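Local coordinates for protein pseudoaglycone deacetylase Dbv21 (PDB 3DFI) that probably removes the acetyl group from the sugar of a glycopeptide pseudoaglycone during biosynthesis of the antibiotic A40926, as a zinc-dependent deacetylase of the PIG-L family, at residues V153-H158 with W182-Y187; L22-S27 with Y257-W262. One frame throughout, in Å; residues are numbered along the deposited sequence.

Contact 1: residues V153-H158 with W182-Y187; sequences VAIGKH and WQDLPY
Asp184 reaches from its loop into the bend of 153-158, where OD1 takes two backbone N-H groups. The bond from Ile155 N is 3.1 Å long and comes down on Asp184 OD1 from above the carboxylate plane, 72° out of it; the one from Ala154 N to the same oxygen, at 2.9 Å, is weak, its N-H...O angle being 121°. With CG anti to its carbonyl carbon (chi1 -53°), the short aspartate side chain brings its other oxygen, OD2, to ND1 of the zinc ligand His161. Asp184 is thus a second-shell residue that can orient the imidazole and would probably make it a stronger electron donor to zinc. A main-chain bond, Val153 N to Trp182 O at 2.8 Å, joins the two segments where they leave the sheet.

Carbon contacts surround these bonds: the Val153 CG1 methyl packs against the carboxylate oxygen Asp184 OD1 at 3.4 Å, and in an apolar contact the CD1 tip of Ile155 crosses the methylenes of Gln183, 3.8 Å from its CG. Gly156, with its positive phi, suits the third position of the type II turn 154-157.

Both segments are loops following neighbouring parallel strands, 148-152 and 179-182; they lead into helices 159-174 and 187-190, with strand 258-266 alongside.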
ATOM      1  N   VAL A 153      -7.106  -0.267   3.974  1.00 49.41           N
ATOM      2  CA  VAL A 153      -8.439  -0.641   4.463  1.00 49.04           C
ATOM      3  C   VAL A 153      -9.109  -1.677   3.552  1.00 48.51           C
ATOM      4  O   VAL A 153     -10.088  -2.300   3.946  1.00 48.07           O
ATOM      5  CB  VAL A 153      -9.344   0.613   4.700  1.00 48.66           C
ATOM      6  CG1 VAL A 153      -9.998   1.083   3.425  1.00 48.61           C
ATOM      7  CG2 VAL A 153     -10.422   0.330   5.773  1.00 48.40           C
ATOM      8  N   ALA A 154      -8.563  -1.847   2.343  1.00 48.44           N
ATOM      9  CA  ALA A 154      -9.055  -2.797   1.318  1.00 48.71           C
ATOM     10  C   ALA A 154     -10.367  -2.391   0.612  1.00 49.93           C
ATOM     11  O   ALA A 154     -11.201  -3.233   0.258  1.00 49.73           O
ATOM     12  CB  ALA A 154      -9.093  -4.284   1.837  1.00 47.70           C
ATOM     13  N   ILE A 155     -10.526  -1.082   0.423  1.00 50.52           N
ATOM     14  CA  ILE A 155     -11.442  -0.518  -0.541  1.00 51.28           C
ATOM     15  C   ILE A 155     -11.005  -1.034  -1.927  1.00 51.90           C
ATOM     16  O   ILE A 155      -9.811  -1.044  -2.232  1.00 51.34           O
ATOM     17  CB  ILE A 155     -11.360   1.034  -0.497  1.00 51.42           C
ATOM     18  CG1 ILE A 155     -12.144   1.588   0.705  1.00 51.62           C
ATOM     19  CG2 ILE A 155     -11.867   1.669  -1.802  1.00 52.68           C
ATOM     20  CD1 ILE A 155     -11.810   3.043   1.040  1.00 51.19           C
ATOM     21  N   GLY A 156     -11.971  -1.461  -2.745  1.00 52.80           N
ATOM     22  CA  GLY A 156     -11.688  -2.065  -4.064  1.00 53.36           C
ATOM     23  C   GLY A 156     -11.742  -3.589  -3.995  1.00 53.87           C
ATOM     24  O   GLY A 156     -11.710  -4.270  -5.026  1.00 53.69           O
ATOM     25  N   LYS A 157     -11.808  -4.098  -2.760  1.00 53.46           N
ATOM     26  CA  LYS A 157     -11.983  -5.526  -2.430  1.00 53.81           C
ATOM     27  C   LYS A 157     -11.014  -6.528  -3.097  1.00 53.21           C
ATOM     28  O   LYS A 157     -11.357  -7.691  -3.268  1.00 53.23           O
ATOM     29  CB  LYS A 157     -13.435  -5.973  -2.669  1.00 53.79           C
ATOM     30  CG  LYS A 157     -14.499  -5.231  -1.858  1.00 53.95           C
ATOM     31  CD  LYS A 157     -15.915  -5.743  -2.186  1.00 54.43           C
ATOM     32  CE  LYS A 157     -16.318  -5.456  -3.643  1.00 55.37           C
ATOM     33  NZ  LYS A 157     -17.750  -5.823  -3.940  1.00 55.10           N
ATOM     34  N   HIS A 158      -9.815  -6.092  -3.459  1.00 52.54           N
ATOM     35  CA  HIS A 158      -8.838  -7.028  -4.010  1.00 52.20           C
ATOM     36  C   HIS A 158      -8.508  -8.110  -2.960  1.00 51.61           C
ATOM     37  O   HIS A 158      -8.260  -7.790  -1.803  1.00 51.22           O
ATOM     38  CB  HIS A 158      -7.572  -6.300  -4.432  1.00 51.95           C
ATOM     39  CG  HIS A 158      -6.700  -7.101  -5.343  1.00 53.18           C
ATOM     40  ND1 HIS A 158      -6.012  -8.220  -4.922  1.00 50.36           N
ATOM     41  CD2 HIS A 158      -6.421  -6.958  -6.663  1.00 53.20           C
ATOM     42  CE1 HIS A 158      -5.341  -8.730  -5.940  1.00 52.11           C
ATOM     43  NE2 HIS A 158      -5.569  -7.981  -7.008  1.00 53.13           N
ATOM     44  N   TRP A 182      -5.421   2.745   5.793  1.00 48.16           N
ATOM     45  CA  TRP A 182      -5.510   3.814   4.803  1.00 47.22           C
ATOM     46  C   TRP A 182      -6.585   3.616   3.726  1.00 47.19           C
ATOM     47  O   TRP A 182      -7.017   2.502   3.461  1.00 47.13           O
ATOM     48  CB  TRP A 182      -4.150   4.082   4.156  1.00 47.18           C
ATOM     49  CG  TRP A 182      -3.629   3.013   3.166  1.00 47.99           C
ATOM     50  CD1 TRP A 182      -4.230   2.585   1.997  1.00 48.78           C
ATOM     51  CD2 TRP A 182      -2.383   2.284   3.259  1.00 48.97           C
ATOM     52  NE1 TRP A 182      -3.425   1.639   1.366  1.00 48.74           N
ATOM     53  CE2 TRP A 182      -2.294   1.440   2.116  1.00 49.36           C
ATOM     54  CE3 TRP A 182      -1.334   2.260   4.205  1.00 48.78           C
ATOM     55  CZ2 TRP A 182      -1.197   0.574   1.897  1.00 49.34           C
ATOM     56  CZ3 TRP A 182      -0.239   1.426   3.972  1.00 47.99           C
ATOM     57  CH2 TRP A 182      -0.190   0.576   2.837  1.00 48.59           C
ATOM     58  N   GLN A 183      -6.988   4.719   3.102  1.00 46.78           N
ATOM     59  CA  GLN A 183      -7.946   4.709   2.006  1.00 46.78           C
ATOM     60  C   GLN A 183      -7.164   4.378   0.733  1.00 46.99           C
ATOM     61  O   GLN A 183      -6.331   5.203   0.295  1.00 47.20           O
ATOM     62  CB  GLN A 183      -8.553   6.106   1.890  1.00 47.26           C
ATOM     63  CG  GLN A 183      -9.731   6.279   0.921  1.00 46.59           C
ATOM     64  CD  GLN A 183     -10.147   7.728   0.785  1.00 47.23           C
ATOM     65  OE1 GLN A 183      -9.277   8.560   0.455  1.00 50.16           O
ATOM     66  NE2 GLN A 183     -11.341   8.041   1.000  1.00 47.20           N
ATOM     67  N   ASP A 184      -7.437   3.206   0.145  1.00 46.05           N
ATOM     68  CA  ASP A 184      -6.696   2.693  -1.032  1.00 47.62           C
ATOM     69  C   ASP A 184      -6.860   3.657  -2.195  1.00 47.16           C
ATOM     70  O   ASP A 184      -7.974   4.031  -2.491  1.00 47.25           O
ATOM     71  CB  ASP A 184      -7.240   1.311  -1.445  1.00 46.85           C
ATOM     72  CG  ASP A 184      -7.257   0.296  -0.267  1.00 50.62           C
ATOM     73  OD1 ASP A 184      -7.959   0.538   0.765  1.00 48.03           O
ATOM     74  OD2 ASP A 184      -6.565  -0.737  -0.393  1.00 51.29           O
ATOM     75  N   LEU A 185      -5.764   4.025  -2.871  1.00 47.92           N
ATOM     76  CA  LEU A 185      -5.860   4.954  -4.006  1.00 47.73           C
ATOM     77  C   LEU A 185      -5.230   4.322  -5.250  1.00 48.08           C
ATOM     78  O   LEU A 185      -4.311   3.556  -5.127  1.00 47.17           O
ATOM     79  CB  LEU A 185      -5.209   6.304  -3.667  1.00 46.96           C
ATOM     80  CG  LEU A 185      -5.963   7.190  -2.660  1.00 49.26           C
ATOM     81  CD1 LEU A 185      -5.116   8.386  -2.185  1.00 48.75           C
ATOM     82  CD2 LEU A 185      -7.325   7.637  -3.236  1.00 44.31           C
ATOM     83  N   PRO A 186      -5.716   4.670  -6.453  1.00 48.21           N
ATOM     84  CA  PRO A 186      -6.764   5.651  -6.745  1.00 48.68           C
ATOM     85  C   PRO A 186      -8.175   5.100  -6.575  1.00 49.47           C
ATOM     86  O   PRO A 186      -9.153   5.825  -6.762  1.00 49.24           O
ATOM     87  CB  PRO A 186      -6.529   5.968  -8.229  1.00 48.14           C
ATOM     88  CG  PRO A 186      -5.966   4.695  -8.804  1.00 48.08           C
ATOM     89  CD  PRO A 186      -5.161   4.062  -7.681  1.00 48.14           C
ATOM     90  N   TYR A 187      -8.268   3.831  -6.206  1.00 49.99           N
ATOM     91  CA  TYR A 187      -9.549   3.116  -6.128  1.00 51.56           C
ATOM     92  C   TYR A 187     -10.680   3.890  -5.430  1.00 51.52           C
ATOM     93  O   TYR A 187     -11.798   3.948  -5.947  1.00 51.57           O
ATOM     94  CB  TYR A 187      -9.318   1.694  -5.595  1.00 51.99           C
ATOM     95  CG  TYR A 187      -8.049   1.099  -6.240  1.00 55.12           C
ATOM     96  CD1 TYR A 187      -8.017   0.813  -7.632  1.00 57.23           C
ATOM     97  CD2 TYR A 187      -6.863   0.921  -5.504  1.00 54.69           C
ATOM     98  CE1 TYR A 187      -6.867   0.326  -8.262  1.00 56.53           C
ATOM     99  CE2 TYR A 187      -5.700   0.410  -6.129  1.00 54.93           C
ATOM    100  CZ  TYR A 187      -5.718   0.121  -7.511  1.00 56.46           C
ATOM    101  OH  TYR A 187      -4.604  -0.381  -8.156  1.00 56.42           O
TER

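Contact 2: residues L22-S27 with Y257-W262; sequences LSVGAS and YNETTW
Tyr257 opens the contact by turning a ring edge to helix 22-27: its CE2 lies 3.9 Å from Ala26 CB, near the ring plane. CG stands anti to the backbone N (chi1 -162°), which carries the ring toward the helix, and the phenol OH bonds to Lys219 NZ. Alanine suits the facing position because its single methyl lets the strand's side chains come close to the helix backbone.

Past Asn258, which faces away as alternate strand residues do, Glu259 carries the main interaction. Its chain, extended beyond CG, crosses Val24 at about a right angle and delivers the carboxylate to the kink, where the N-H groups of Ala26 and Ser27 have no bond to the preceding turn. Ala26 N binds Glu259 OE2 at 3.2 Å, on the syn side and 29° out of the carboxylate plane. Ser27 N meets Glu259 OE1 at 2.9 Å from above that plane. Ser27 OG gives a further bond to Glu259 OE1, 2.8 Å long, through the anti lone pair; serine therefore presents two donors to one oxygen, while its OG is also bonded to Ser209 OG.

The strand and helix axes approach to 7.5 Å at an angle of 117°.

The Glu259 carboxylate thus takes up the two N-H groups left over at the kink, and three bonds from 22-27 hold it in its buried place. The acceptors Ser23 O and Val24 O each stand 3.3 Å from a carboxylate oxygen, Ser23 O from Glu259 OE2 and Val24 O from Glu259 OE1, close approaches of acceptor to acceptor that are probably unfavourable and offset by the donors. Lys219 forms a salt bridge to OE2 and also bonds Leu22 O, so the negative charge is probably well stabilised and the carboxylate ionised.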
ATOM      1  N   LEU A  22       1.020   5.005  -3.502  1.00 48.71           N
ATOM      2  CA  LEU A  22      -0.186   5.585  -4.119  1.00 48.46           C
ATOM      3  C   LEU A  22      -1.158   6.139  -3.078  1.00 48.02           C
ATOM      4  O   LEU A  22      -1.852   7.147  -3.320  1.00 47.37           O
ATOM      5  CB  LEU A  22      -0.930   4.522  -4.941  1.00 48.73           C
ATOM      6  CG  LEU A  22      -0.432   4.117  -6.333  1.00 50.29           C
ATOM      7  CD1 LEU A  22      -1.122   2.837  -6.800  1.00 49.98           C
ATOM      8  CD2 LEU A  22      -0.659   5.232  -7.289  1.00 49.60           C
ATOM      9  N   SER A  23      -1.232   5.454  -1.939  1.00 47.42           N
ATOM     10  CA  SER A  23      -2.243   5.770  -0.918  1.00 48.22           C
ATOM     11  C   SER A  23      -1.729   6.633   0.222  1.00 49.29           C
ATOM     12  O   SER A  23      -2.444   7.517   0.669  1.00 50.96           O
ATOM     13  CB  SER A  23      -2.844   4.502  -0.333  1.00 48.30           C
ATOM     14  OG  SER A  23      -3.308   3.651  -1.348  1.00 47.67           O
ATOM     15  N   VAL A  24      -0.521   6.361   0.714  1.00 49.96           N
ATOM     16  CA  VAL A  24       0.041   7.114   1.860  1.00 50.88           C
ATOM     17  C   VAL A  24       1.411   7.799   1.584  1.00 50.31           C
ATOM     18  O   VAL A  24       2.072   8.297   2.498  1.00 50.07           O
ATOM     19  CB  VAL A  24       0.021   6.241   3.185  1.00 51.19           C
ATOM     20  CG1 VAL A  24       0.725   4.938   2.995  1.00 51.52           C
ATOM     21  CG2 VAL A  24       0.592   6.994   4.354  1.00 55.07           C
ATOM     22  N   GLY A  25       1.796   7.856   0.307  1.00 49.75           N
ATOM     23  CA  GLY A  25       3.108   8.351  -0.080  1.00 49.07           C
ATOM     24  C   GLY A  25       3.453   9.733   0.453  1.00 48.72           C
ATOM     25  O   GLY A  25       4.570   9.946   0.920  1.00 48.64           O
ATOM     26  N   ALA A  26       2.514  10.675   0.379  1.00 47.97           N
ATOM     27  CA  ALA A  26       2.753  12.021   0.926  1.00 47.93           C
ATOM     28  C   ALA A  26       2.905  12.056   2.475  1.00 47.31           C
ATOM     29  O   ALA A  26       3.747  12.769   3.006  1.00 46.99           O
ATOM     30  CB  ALA A  26       1.670  13.001   0.450  1.00 47.91           C
ATOM     31  N   SER A  27       2.099  11.282   3.187  1.00 47.37           N
ATOM     32  CA  SER A  27       2.217  11.187   4.658  1.00 47.52           C
ATOM     33  C   SER A  27       3.543  10.515   5.037  1.00 47.29           C
ATOM     34  O   SER A  27       4.175  10.878   6.026  1.00 46.72           O
ATOM     35  CB  SER A  27       1.071  10.378   5.254  1.00 48.02           C
ATOM     36  OG  SER A  27      -0.175  11.020   5.057  1.00 50.31           O
ATOM     37  N   TYR A 257      -3.070  19.333   0.165  1.00 53.55           N
ATOM     38  CA  TYR A 257      -3.045  17.883  -0.032  1.00 52.22           C
ATOM     39  C   TYR A 257      -3.134  17.088   1.267  1.00 51.70           C
ATOM     40  O   TYR A 257      -2.562  17.463   2.302  1.00 51.31           O
ATOM     41  CB  TYR A 257      -1.843  17.421  -0.874  1.00 51.42           C
ATOM     42  CG  TYR A 257      -2.076  16.035  -1.418  1.00 51.17           C
ATOM     43  CD1 TYR A 257      -2.992  15.829  -2.445  1.00 50.66           C
ATOM     44  CD2 TYR A 257      -1.423  14.922  -0.872  1.00 49.70           C
ATOM     45  CE1 TYR A 257      -3.245  14.570  -2.931  1.00 50.13           C
ATOM     46  CE2 TYR A 257      -1.676  13.639  -1.348  1.00 50.26           C
ATOM     47  CZ  TYR A 257      -2.590  13.479  -2.379  1.00 50.67           C
ATOM     48  OH  TYR A 257      -2.876  12.240  -2.854  1.00 49.59           O
ATOM     49  N   ASN A 258      -3.868  15.983   1.175  1.00 50.93           N
ATOM     50  CA  ASN A 258      -4.206  15.156   2.306  1.00 50.48           C
ATOM     51  C   ASN A 258      -4.584  13.734   1.887  1.00 50.37           C
ATOM     52  O   ASN A 258      -4.986  13.472   0.738  1.00 50.60           O
ATOM     53  CB  ASN A 258      -5.329  15.816   3.134  1.00 50.15           C
ATOM     54  CG  ASN A 258      -6.607  15.994   2.350  1.00 49.73           C
ATOM     55  OD1 ASN A 258      -6.847  17.053   1.757  1.00 53.61           O
ATOM     56  ND2 ASN A 258      -7.426  14.961   2.318  1.00 48.31           N
ATOM     57  N   GLU A 259      -4.436  12.827   2.842  1.00 50.15           N
ATOM     58  CA  GLU A 259      -4.729  11.412   2.700  1.00 49.95           C
ATOM     59  C   GLU A 259      -5.543  10.962   3.952  1.00 50.21           C
ATOM     60  O   GLU A 259      -5.332  11.466   5.069  1.00 50.62           O
ATOM     61  CB  GLU A 259      -3.410  10.636   2.556  1.00 49.94           C
ATOM     62  CG  GLU A 259      -2.551  11.083   1.323  1.00 49.31           C
ATOM     63  CD  GLU A 259      -1.129  10.523   1.306  1.00 49.74           C
ATOM     64  OE1 GLU A 259      -0.521  10.331   2.397  1.00 48.67           O
ATOM     65  OE2 GLU A 259      -0.608  10.270   0.193  1.00 49.28           O
ATOM     66  N   THR A 260      -6.480  10.036   3.752  1.00 49.61           N
ATOM     67  CA  THR A 260      -7.394   9.575   4.810  1.00 48.47           C
ATOM     68  C   THR A 260      -6.959   8.233   5.382  1.00 48.17           C
ATOM     69  O   THR A 260      -6.607   7.302   4.636  1.00 47.46           O
ATOM     70  CB  THR A 260      -8.823   9.415   4.254  1.00 48.00           C
ATOM     71  OG1 THR A 260      -9.263  10.662   3.730  1.00 47.95           O
ATOM     72  CG2 THR A 260      -9.799   8.951   5.312  1.00 47.82           C
ATOM     73  N   THR A 261      -6.995   8.130   6.705  1.00 47.95           N
ATOM     74  CA  THR A 261      -6.803   6.842   7.385  1.00 47.86           C
ATOM     75  C   THR A 261      -7.836   6.703   8.485  1.00 47.90           C
ATOM     76  O   THR A 261      -8.426   7.707   8.884  1.00 46.96           O
ATOM     77  CB  THR A 261      -5.391   6.681   7.997  1.00 48.20           C
ATOM     78  OG1 THR A 261      -5.211   7.608   9.075  1.00 48.50           O
ATOM     79  CG2 THR A 261      -4.290   6.867   6.952  1.00 48.92           C
ATOM     80  N   TRP A 262      -8.038   5.468   8.982  1.00 47.89           N
ATOM     81  CA  TRP A 262      -8.948   5.220  10.102  1.00 47.32           C
ATOM     82  C   TRP A 262      -8.269   4.390  11.189  1.00 46.93           C
ATOM     83  O   TRP A 262      -7.498   3.463  10.871  1.00 47.61           O
ATOM     84  CB  TRP A 262     -10.191   4.424   9.682  1.00 47.45           C
ATOM     85  CG  TRP A 262     -11.095   4.980   8.658  1.00 46.97           C
ATOM     86  CD1 TRP A 262     -12.306   5.589   8.868  1.00 46.16           C
ATOM     87  CD2 TRP A 262     -10.910   4.932   7.227  1.00 47.00           C
ATOM     88  NE1 TRP A 262     -12.867   5.927   7.667  1.00 47.52           N
ATOM     89  CE2 TRP A 262     -12.040   5.528   6.646  1.00 47.50           C
ATOM     90  CE3 TRP A 262      -9.904   4.422   6.393  1.00 48.15           C
ATOM     91  CZ2 TRP A 262     -12.189   5.663   5.257  1.00 49.77           C
ATOM     92  CZ3 TRP A 262     -10.047   4.549   5.019  1.00 48.44           C
ATOM     93  CH2 TRP A 262     -11.184   5.175   4.462  1.00 46.19           C
TER

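How the contacts relate
From the N terminus the chain enters 22-27, within the helix that begins at the zinc ligand Asp19, and 230 residues on, at the closest ends, 257-262 returns to close contact 2. Contact 1 is nested inside this loop: 153-158 comes just after strand 148-152, and the segment 182-187 closes a much shorter loop around helix 159-174, which carries the zinc ligand His161. The two contacts touch directly. Leu185 N lies 2.9 Å from Ser23 OG, a probable hydrogen bond, while Trp182 packs on Ser23; Gln183 N probably bonds Thr260 O. Residues 182-187 therefore tie the loop before helix 159-174 to helix 19-33 and to antiparallel strand 258-266.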